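Local coordinates for uncharacterized protein (PDB 4XE8) that probably polymerises into nucleotide-dependent filaments as a ParM-type bacterial actin-like protein of plasmid segregation, and here holds ADP, at residues E201-V206 and E230-N235; D243-E248 and K255-T260; Q305-P310 and F325-G330. The protein carries 2 engineered substitutions. All coordinates share one frame; numbering follows the deposited sequence.

Contact 1 (E201-V206 and E230-N235); sequences EGVSSV and ESYAIN
Y232 on the strand reaches out to G202, V203 and V206 of the loop after strand 188-197; Y232 and I234 share the contact, Y232 largely through its hydroxyl end. With chi1 at 61°, CG sits between the backbone N and the carbonyl carbon, and the ring stands out from the strand toward the turn. Its hydroxyl oxygen is 3.7 Å from G202 O, too long for a bond; water 1 fills in instead, lying in the plane of the ring, 2.6 Å from Y232 OH, and donating to G202 O. The same hydroxyl end rests against V203 CA, while V206 CG1 approaches Y232 OH at 3.8 Å. V206 CB is 4.0 Å from Y232 CE2, an oblique contact. F247 of the neighbouring strand meets this ring at about 15° between planes.

A233 turns its methyl to the other side of the sheet, against F358. I234 follows, and its extended chain (chi2 -179°) carries CD1 forward to 3.6 Å from V206 CB and 3.9 Å from S205 CB, with I234 CG1 at the edge of the Y232 ring. On the loop side, the bond from V206 N to V203 O (3.0 Å) closes the short turn that presents V206 to both partners.

The loop covers strand 231-237 of the mixed sheet, consistent with an actin-fold domain. No direct hydrogen bond joins the two segments. Their chemistry therefore divides in two: apolar packing of V206 on I234 and on the Y232 ring fills the buried end, and a single water couples the phenol to a loop carbonyl at the other.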
loop_
_atom_site.group_PDB
_atom_site.type_symbol
_atom_site.label_atom_id
_atom_site.label_comp_id
_atom_site.label_asym_id
_atom_site.label_seq_id
_atom_site.Cartn_x
_atom_site.Cartn_y
_atom_site.Cartn_z
ATOM N N GLU A 201 -19.217 2.109 3.609
ATOM C CA GLU A 201 -19.770 3.081 4.544
ATOM C C GLU A 201 -19.183 2.943 5.945
ATOM O O GLU A 201 -18.434 2.008 6.230
ATOM C CB GLU A 201 -21.294 2.945 4.607
ATOM C CG GLU A 201 -21.987 2.989 3.249
ATOM C CD GLU A 201 -21.995 4.374 2.618
ATOM O OE1 GLU A 201 -21.488 5.331 3.242
ATOM O OE2 GLU A 201 -22.510 4.504 1.488
ATOM N N GLY A 202 -19.527 3.890 6.812
ATOM C CA GLY A 202 -19.116 3.842 8.203
ATOM C C GLY A 202 -17.657 4.182 8.439
ATOM O O GLY A 202 -16.957 4.656 7.543
ATOM N N VAL A 203 -17.200 3.923 9.660
ATOM C CA VAL A 203 -15.845 4.265 10.076
ATOM C C VAL A 203 -14.818 3.201 9.697
ATOM O O VAL A 203 -13.673 3.258 10.145
ATOM C CB VAL A 203 -15.776 4.488 11.603
ATOM C CG1 VAL A 203 -16.629 5.682 12.006
ATOM C CG2 VAL A 203 -16.218 3.232 12.347
ATOM N N SER A 204 -15.224 2.235 8.875
ATOM C CA SER A 204 -14.347 1.125 8.500
ATOM C C SER A 204 -13.041 1.603 7.867
ATOM O O SER A 204 -11.970 1.083 8.176
ATOM C CB SER A 204 -15.066 0.174 7.541
ATOM O OG SER A 204 -16.017 -0.624 8.226
ATOM N N SER A 205 -13.136 2.600 6.992
ATOM C CA SER A 205 -11.966 3.115 6.285
ATOM C C SER A 205 -10.999 3.836 7.220
ATOM O O SER A 205 -9.816 3.973 6.912
ATOM C CB SER A 205 -12.397 4.067 5.164
ATOM O OG SER A 205 -13.301 3.436 4.274
ATOM N N VAL A 206 -11.505 4.286 8.365
ATOM C CA VAL A 206 -10.741 5.162 9.246
ATOM C C VAL A 206 -10.306 4.482 10.551
ATOM O O VAL A 206 -9.625 5.090 11.376
ATOM C CB VAL A 206 -11.557 6.433 9.582
ATOM C CG1 VAL A 206 -12.526 6.177 10.729
ATOM C CG2 VAL A 206 -10.637 7.591 9.900
ATOM N N GLU A 230 -18.043 14.199 13.555
ATOM C CA GLU A 230 -19.212 13.637 12.888
ATOM C C GLU A 230 -19.065 13.778 11.379
ATOM O O GLU A 230 -19.638 13.007 10.607
ATOM C CB GLU A 230 -20.488 14.319 13.377
ATOM C CG GLU A 230 -20.563 14.443 14.891
ATOM C CD GLU A 230 -21.878 15.026 15.369
ATOM O OE1 GLU A 230 -22.567 15.684 14.562
ATOM O OE2 GLU A 230 -22.219 14.826 16.554
ATOM N N SER A 231 -18.291 14.775 10.968
ATOM C CA SER A 231 -17.918 14.941 9.571
ATOM C C SER A 231 -16.402 15.029 9.469
ATOM O O SER A 231 -15.779 15.887 10.095
ATOM C CB SER A 231 -18.568 16.189 8.972
ATOM O OG SER A 231 -17.782 17.340 9.228
ATOM N N TYR A 232 -15.807 14.134 8.692
ATOM C CA TYR A 232 -14.358 14.099 8.566
ATOM C C TYR A 232 -13.931 13.721 7.158
ATOM O O TYR A 232 -14.668 13.060 6.426
ATOM C CB TYR A 232 -13.752 13.119 9.576
ATOM C CG TYR A 232 -14.210 11.687 9.396
ATOM C CD1 TYR A 232 -15.352 11.217 10.035
ATOM C CD2 TYR A 232 -13.502 10.805 8.588
ATOM C CE1 TYR A 232 -15.775 9.910 9.875
ATOM C CE2 TYR A 232 -13.919 9.497 8.420
ATOM C CZ TYR A 232 -15.056 9.055 9.067
ATOM O OH TYR A 232 -15.475 7.754 8.903
ATOM N N ALA A 233 -12.730 14.147 6.786
ATOM C CA ALA A 233 -12.157 13.767 5.507
ATOM C C ALA A 233 -10.959 12.854 5.723
ATOM O O ALA A 233 -10.132 13.103 6.600
ATOM C CB ALA A 233 -11.756 14.999 4.715
ATOM N N ILE A 234 -10.882 11.786 4.937
ATOM C CA ILE A 234 -9.697 10.942 4.920
ATOM C C ILE A 234 -8.909 11.215 3.650
ATOM O O ILE A 234 -9.402 10.987 2.545
ATOM C CB ILE A 234 -10.035 9.441 4.985
ATOM C CG1 ILE A 234 -11.025 9.152 6.110
ATOM C CG2 ILE A 234 -8.764 8.619 5.168
ATOM C CD1 ILE A 234 -11.364 7.684 6.238
ATOM N N ASN A 235 -7.690 11.714 3.811
ATOM C CA ASN A 235 -6.833 11.994 2.671
ATOM C C ASN A 235 -5.686 10.997 2.587
ATOM O O ASN A 235 -4.715 11.090 3.335
ATOM C CB ASN A 235 -6.294 13.420 2.749
ATOM C CG ASN A 235 -7.398 14.455 2.839
ATOM O OD1 ASN A 235 -8.048 14.776 1.844
ATOM N ND2 ASN A 235 -7.610 14.991 4.035
HETATM O O HOH W 1 -14.643 5.920 7.330
#

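Contact 2 (D243-E248 and K255-T260)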
loop_
_atom_site.group_PDB
_atom_site.type_symbol
_atom_site.label_atom_id
_atom_site.label_comp_id
_atom_site.label_asym_id
_atom_site.label_seq_id
_atom_site.Cartn_x
_atom_site.Cartn_y
_atom_site.Cartn_z
ATOM N N ASP A 243 -6.209 10.108 -2.593
ATOM C CA ASP A 243 -7.627 9.864 -2.368
ATOM C C ASP A 243 -8.196 10.842 -1.344
ATOM O O ASP A 243 -7.885 10.761 -0.157
ATOM C CB ASP A 243 -7.858 8.424 -1.905
ATOM C CG ASP A 243 -9.327 8.042 -1.898
ATOM O OD1 ASP A 243 -10.037 8.403 -0.935
ATOM O OD2 ASP A 243 -9.772 7.378 -2.857
ATOM N N ASN A 244 -9.026 11.768 -1.813
ATOM C CA ASN A 244 -9.693 12.714 -0.927
ATOM C C ASN A 244 -11.141 12.306 -0.685
ATOM O O ASN A 244 -12.040 12.717 -1.419
ATOM C CB ASN A 244 -9.640 14.130 -1.503
ATOM C CG ASN A 244 -8.244 14.532 -1.941
ATOM O OD1 ASN A 244 -7.985 14.724 -3.130
ATOM N ND2 ASN A 244 -7.335 14.666 -0.981
ATOM N N ALA A 245 -11.363 11.490 0.340
ATOM C CA ALA A 245 -12.707 11.027 0.667
ATOM C C ALA A 245 -13.309 11.865 1.788
ATOM O O ALA A 245 -12.594 12.358 2.660
ATOM C CB ALA A 245 -12.686 9.555 1.051
ATOM N N PHE A 246 -14.627 12.025 1.756
ATOM C CA PHE A 246 -15.328 12.817 2.759
ATOM C C PHE A 246 -16.500 12.041 3.347
ATOM O O PHE A 246 -17.448 11.699 2.642
ATOM C CB PHE A 246 -15.814 14.136 2.156
ATOM C CG PHE A 246 -16.667 14.954 3.084
ATOM C CD1 PHE A 246 -16.191 15.335 4.328
ATOM C CD2 PHE A 246 -17.938 15.355 2.707
ATOM C CE1 PHE A 246 -16.974 16.089 5.183
ATOM C CE2 PHE A 246 -18.724 16.113 3.557
ATOM C CZ PHE A 246 -18.240 16.480 4.796
ATOM N N PHE A 247 -16.421 11.759 4.644
ATOM C CA PHE A 247 -17.481 11.036 5.333
ATOM C C PHE A 247 -18.355 11.994 6.134
ATOM O O PHE A 247 -17.857 12.782 6.938
ATOM C CB PHE A 247 -16.893 9.958 6.246
ATOM C CG PHE A 247 -16.224 8.833 5.505
ATOM C CD1 PHE A 247 -14.929 8.970 5.032
ATOM C CD2 PHE A 247 -16.889 7.638 5.283
ATOM C CE1 PHE A 247 -14.312 7.939 4.347
ATOM C CE2 PHE A 247 -16.276 6.602 4.601
ATOM C CZ PHE A 247 -14.986 6.753 4.133
ATOM N N GLU A 248 -19.661 11.921 5.904
ATOM C CA GLU A 248 -20.609 12.792 6.585
ATOM C C GLU A 248 -21.745 11.974 7.194
ATOM O O GLU A 248 -22.494 11.309 6.475
ATOM C CB GLU A 248 -21.160 13.841 5.614
ATOM C CG GLU A 248 -21.463 15.188 6.251
ATOM C CD GLU A 248 -21.817 16.253 5.226
ATOM O OE1 GLU A 248 -22.100 15.891 4.064
ATOM O OE2 GLU A 248 -21.808 17.450 5.584
ATOM N N LYS A 255 -20.498 12.370 -3.763
ATOM C CA LYS A 255 -20.448 13.552 -4.614
ATOM C C LYS A 255 -19.107 14.279 -4.498
ATOM O O LYS A 255 -18.462 14.574 -5.507
ATOM C CB LYS A 255 -21.594 14.503 -4.270
ATOM C CG LYS A 255 -22.963 13.991 -4.689
ATOM C CD LYS A 255 -24.035 14.380 -3.682
ATOM C CE LYS A 255 -23.771 13.742 -2.326
ATOM N NZ LYS A 255 -24.790 14.133 -1.314
ATOM N N LEU A 256 -18.688 14.556 -3.267
ATOM C CA LEU A 256 -17.491 15.357 -3.028
ATOM C C LEU A 256 -16.213 14.526 -2.968
ATOM O O LEU A 256 -15.124 15.044 -3.218
ATOM C CB LEU A 256 -17.644 16.159 -1.734
ATOM C CG LEU A 256 -18.781 17.182 -1.704
ATOM C CD1 LEU A 256 -18.877 17.836 -0.334
ATOM C CD2 LEU A 256 -18.584 18.229 -2.789
ATOM N N SER A 257 -16.343 13.247 -2.628
ATOM C CA SER A 257 -15.185 12.362 -2.534
ATOM C C SER A 257 -14.479 12.245 -3.878
ATOM O O SER A 257 -14.967 11.584 -4.796
ATOM C CB SER A 257 -15.598 10.976 -2.034
ATOM O OG SER A 257 -15.881 11.001 -0.647
ATOM N N THR A 258 -13.324 12.893 -3.987
ATOM C CA THR A 258 -12.594 12.945 -5.246
ATOM C C THR A 258 -11.299 12.144 -5.193
ATOM O O THR A 258 -10.873 11.688 -4.132
ATOM C CB THR A 258 -12.264 14.399 -5.639
ATOM O OG1 THR A 258 -11.730 14.431 -6.968
ATOM C CG2 THR A 258 -11.255 14.998 -4.672
ATOM N N ASN A 259 -10.680 11.980 -6.357
ATOM C CA ASN A 259 -9.403 11.293 -6.471
ATOM C C ASN A 259 -8.548 11.959 -7.541
ATOM O O ASN A 259 -8.998 12.149 -8.671
ATOM C CB ASN A 259 -9.610 9.815 -6.798
ATOM C CG ASN A 259 -8.315 9.029 -6.789
ATOM O OD1 ASN A 259 -7.557 9.048 -7.758
ATOM N ND2 ASN A 259 -8.056 8.332 -5.688
ATOM N N THR A 260 -7.321 12.322 -7.182
ATOM C CA THR A 260 -6.433 13.017 -8.108
ATOM C C THR A 260 -5.149 12.235 -8.346
ATOM O O THR A 260 -4.855 11.276 -7.635
ATOM C CB THR A 260 -6.069 14.422 -7.593
ATOM O OG1 THR A 260 -5.072 14.314 -6.570
ATOM C CG2 THR A 260 -7.298 15.131 -7.041
HETATM O O HOH W 2 -5.669 15.259 -4.199
#
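N244 and T258 lie side by side on one face of the antiparallel pair, their side chains pointing the same way. Followed outward, N244 CB first meets T258 CG2 at 3.7 Å, and CG stays beside the same methyl. At the tip, OD1 is near T258 CG2 and, farther off, T260 CG2, and accepts a bond from water 2 (2.6 Å from N244 OD1), which also contacts T260 OG1. The other branch, ND2, turns to OD1 of N235 on the next strand. The amide is thus held at both ends, which should fix its rotation.

The backbones beneath form a hydrogen-bonded pair: N244 N reaches T258 O at 3.0 Å, and T258 N returns to N244 O at 2.9 Å. The next bond is of a different kind. S257 OG, anti to its own carbonyl carbon, takes the N-H of F246 at 2.9 Å and an almost straight 166°; the same hydroxyl is also bonded to N253 O. Here a side-chain oxygen, not a backbone carbonyl, receives the strand N-H.

Toward the turn, L256 CD1 touches F246 CD2 at 4.0 Å; F246 also packs on F358, and L256 on K361, of helix 337-362. On the face opposite N244, N259 ND2 gives D243 OD2 only a weak bond of 3.4 Å, the amide and carboxylate planes turned 68° apart.

The axes of 243-248 and 258-260 pass 4.9 Å apart at 170°, which with the close sequence spacing identifies a beta hairpin; its strand 251-260 is an outer strand, within this chain, of a five-stranded mixed sheet, consistent with the central sheet of an actin-fold domain.

Contact 3 (Q305-P310 and F325-G330); sequences QRLVMP and FSVKWG. With ADP (adenosine-5'-diphosphate), chain C.
L307 O comes up to the edge of the F325 ring, near its plane, 3.7 Å from F325 CE1 and only slightly farther from CD1; these are contacts of a carbonyl oxygen with ring C-H edges, and no hydrogen bond crosses between the segments. In this actin-like fold, helix 300-316 here packs on the start of a small two-stranded antiparallel sheet, strands 326-329 and 332-335.

L307 supplies most of the helix side. Its CG, anti to the backbone N (chi1 -171°), swings toward the strand and lies 3.9 Å from F325 CD1. The two methyls then divide: CD1 meets S326 O at 3.5 Å, while CD2 meets V327 CG2 at 3.8 Å, the side chains of L307 and V327 crossing at about a right angle. F325 in turn is backed by V340 and M344 of helix 337-362, and its backbone N bonds to T337 OG1.

The next two residues, V308 and M309, belong to the nucleotide pocket. V308, whose CA also touches the F325 ring edge, places CG1 3.7 Å from ADP C2. M309 points away from the strand and runs extended above the adenine plane, with CG 3.6 Å from ADP C6 and CE 3.7 Å from ADP N7.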
loop_
_atom_site.group_PDB
_atom_site.type_symbol
_atom_site.label_atom_id
_atom_site.label_comp_id
_atom_site.label_asym_id
_atom_site.label_seq_id
_atom_site.Cartn_x
_atom_site.Cartn_y
_atom_site.Cartn_z
ATOM N N GLN A 305 13.643 3.316 -0.033
ATOM C CA GLN A 305 14.115 2.362 0.969
ATOM C C GLN A 305 15.537 2.649 1.441
ATOM O O GLN A 305 15.791 2.753 2.641
ATOM C CB GLN A 305 14.039 0.934 0.420
ATOM C CG GLN A 305 12.635 0.355 0.359
ATOM C CD GLN A 305 12.257 -0.390 1.624
ATOM O OE1 GLN A 305 13.125 -0.818 2.386
ATOM N NE2 GLN A 305 10.959 -0.549 1.853
ATOM N N ARG A 306 16.464 2.779 0.497
ATOM C CA ARG A 306 17.881 2.883 0.835
ATOM C C ARG A 306 18.301 4.279 1.291
ATOM O O ARG A 306 19.175 4.414 2.145
ATOM C CB ARG A 306 18.742 2.449 -0.357
ATOM C CG ARG A 306 18.620 0.968 -0.694
ATOM C CD ARG A 306 19.729 0.486 -1.625
ATOM N NE ARG A 306 20.808 1.458 -1.778
ATOM C CZ ARG A 306 21.225 1.932 -2.948
ATOM N NH1 ARG A 306 20.655 1.521 -4.073
ATOM N NH2 ARG A 306 22.215 2.813 -2.996
ATOM N N LEU A 307 17.682 5.315 0.734
ATOM C CA LEU A 307 18.114 6.681 1.017
ATOM C C LEU A 307 17.168 7.452 1.938
ATOM O O LEU A 307 17.613 8.106 2.881
ATOM C CB LEU A 307 18.290 7.457 -0.292
ATOM C CG LEU A 307 18.945 8.837 -0.181
ATOM C CD1 LEU A 307 20.361 8.716 0.361
ATOM C CD2 LEU A 307 18.946 9.551 -1.524
ATOM N N VAL A 308 15.867 7.375 1.670
ATOM C CA VAL A 308 14.905 8.258 2.328
ATOM C C VAL A 308 14.368 7.734 3.664
ATOM O O VAL A 308 14.413 8.446 4.669
ATOM C CB VAL A 308 13.710 8.545 1.403
ATOM C CG1 VAL A 308 12.619 9.294 2.155
ATOM C CG2 VAL A 308 14.168 9.332 0.183
ATOM N N MET A 309 13.861 6.505 3.672
ATOM C CA MET A 309 13.252 5.921 4.872
ATOM C C MET A 309 14.092 6.029 6.159
ATOM O O MET A 309 13.544 6.378 7.206
ATOM C CB MET A 309 12.897 4.450 4.622
ATOM C CG MET A 309 11.573 4.242 3.903
ATOM S SD MET A 309 11.230 2.499 3.590
ATOM C CE MET A 309 9.588 2.591 2.881
ATOM N N PRO A 310 15.410 5.733 6.099
ATOM C CA PRO A 310 16.192 5.862 7.337
ATOM C C PRO A 310 16.219 7.282 7.905
ATOM O O PRO A 310 16.205 7.449 9.125
ATOM C CB PRO A 310 17.600 5.432 6.908
ATOM C CG PRO A 310 17.381 4.544 5.745
ATOM C CD PRO A 310 16.219 5.142 5.014
ATOM N N PHE A 325 21.311 13.615 3.163
ATOM C CA PHE A 325 21.190 12.678 2.054
ATOM C C PHE A 325 22.440 12.694 1.184
ATOM O O PHE A 325 22.773 13.712 0.576
ATOM C CB PHE A 325 19.958 12.998 1.205
ATOM C CG PHE A 325 18.671 12.969 1.973
ATOM C CD1 PHE A 325 17.983 11.781 2.153
ATOM C CD2 PHE A 325 18.143 14.131 2.509
ATOM C CE1 PHE A 325 16.797 11.752 2.858
ATOM C CE2 PHE A 325 16.957 14.108 3.214
ATOM C CZ PHE A 325 16.283 12.916 3.389
ATOM N N SER A 326 23.135 11.564 1.136
ATOM C CA SER A 326 24.312 11.437 0.286
ATOM C C SER A 326 24.209 10.185 -0.573
ATOM O O SER A 326 23.845 9.113 -0.088
ATOM C CB SER A 326 25.592 11.406 1.126
ATOM O OG SER A 326 25.666 10.224 1.901
ATOM N N VAL A 327 24.526 10.332 -1.855
ATOM C CA VAL A 327 24.422 9.230 -2.800
ATOM C C VAL A 327 25.800 8.807 -3.293
ATOM O O VAL A 327 26.618 9.644 -3.674
ATOM C CB VAL A 327 23.541 9.608 -4.008
ATOM C CG1 VAL A 327 23.436 8.441 -4.983
ATOM C CG2 VAL A 327 22.162 10.044 -3.541
ATOM N N LYS A 328 26.053 7.503 -3.274
ATOM C CA LYS A 328 27.300 6.958 -3.794
ATOM C C LYS A 328 27.080 6.373 -5.183
ATOM O O LYS A 328 26.409 5.352 -5.339
ATOM C CB LYS A 328 27.862 5.894 -2.850
ATOM C CG LYS A 328 28.191 6.411 -1.461
ATOM C CD LYS A 328 28.610 5.280 -0.537
ATOM C CE LYS A 328 28.890 5.787 0.868
ATOM N NZ LYS A 328 29.165 4.672 1.814
ATOM N N TRP A 329 27.640 7.031 -6.191
ATOM C CA TRP A 329 27.500 6.579 -7.568
ATOM C C TRP A 329 28.869 6.496 -8.233
ATOM O O TRP A 329 29.523 7.514 -8.459
ATOM C CB TRP A 329 26.578 7.517 -8.350
ATOM C CG TRP A 329 26.096 6.950 -9.648
ATOM C CD1 TRP A 329 26.051 5.633 -10.004
ATOM C CD2 TRP A 329 25.591 7.684 -10.773
ATOM N NE1 TRP A 329 25.549 5.501 -11.276
ATOM C CE2 TRP A 329 25.260 6.746 -11.769
ATOM C CE3 TRP A 329 25.388 9.044 -11.029
ATOM C CZ2 TRP A 329 24.736 7.124 -13.005
ATOM C CZ3 TRP A 329 24.869 9.415 -12.255
ATOM C CH2 TRP A 329 24.548 8.460 -13.228
ATOM N N GLY A 330 29.301 5.276 -8.538
ATOM C CA GLY A 330 30.622 5.058 -9.098
ATOM C C GLY A 330 31.704 5.423 -8.100
ATOM O O GLY A 330 31.587 5.110 -6.915
HETATM P PB ADP C . 0.119 3.590 -2.767
HETATM O O1B ADP C . 0.731 2.295 -3.240
HETATM O O2B ADP C . -0.467 4.448 -3.869
HETATM O O3B ADP C . -0.780 3.460 -1.562
HETATM P PA ADP C . 1.772 4.564 -0.682
HETATM O O1A ADP C . 2.061 3.209 -0.082
HETATM O O2A ADP C . 0.754 5.460 -0.013
HETATM O O3A ADP C . 1.382 4.439 -2.242
HETATM O "O5'" ADP C . 3.167 5.361 -0.782
HETATM C "C5'" ADP C . 3.197 6.760 -1.050
HETATM C "C4'" ADP C . 4.652 7.192 -1.173
HETATM O "O4'" ADP C . 5.237 7.309 0.126
HETATM C "C3'" ADP C . 5.473 6.169 -1.939
HETATM O "O3'" ADP C . 6.226 6.854 -2.943
HETATM C "C2'" ADP C . 6.427 5.574 -0.923
HETATM O "O2'" ADP C . 7.707 5.318 -1.505
HETATM C "C1'" ADP C . 6.503 6.651 0.144
HETATM N N9 ADP C . 6.790 6.097 1.490
HETATM C C8 ADP C . 6.194 5.046 2.085
HETATM N N7 ADP C . 6.720 4.825 3.321
HETATM C C5 ADP C . 7.676 5.753 3.525
HETATM C C6 ADP C . 8.626 6.100 4.608
HETATM N N6 ADP C . 8.669 5.395 5.764
HETATM N N1 ADP C . 9.452 7.150 4.405
HETATM C C2 ADP C . 9.431 7.867 3.267
HETATM N N3 ADP C . 8.601 7.609 2.244
HETATM C C4 ADP C . 7.719 6.583 2.312
#

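How the contacts relate
From the N terminus, contact 1 comes first: it closes the long connection after strand 188-197 by bringing strand 231-237 back against residues 201-206. Contact 2 then closes a much shorter hairpin between strands 242-248 and 251-260. Strands 231-237 and 242-248, one from each contact, are neighbours in one sheet, with F247 N 2.8 Å from Y232 O in a probable hydrogen bond. Contact 3 follows, joining helix 300-316 to strand 326-329. All three lie in series along the chain; none nests within or crosses another. Contact 3 is remote, its nearest atoms about 17 Å from those of contact 1 and about 18 Å from those of contact 2, and it alone touches ADP, at the adenine.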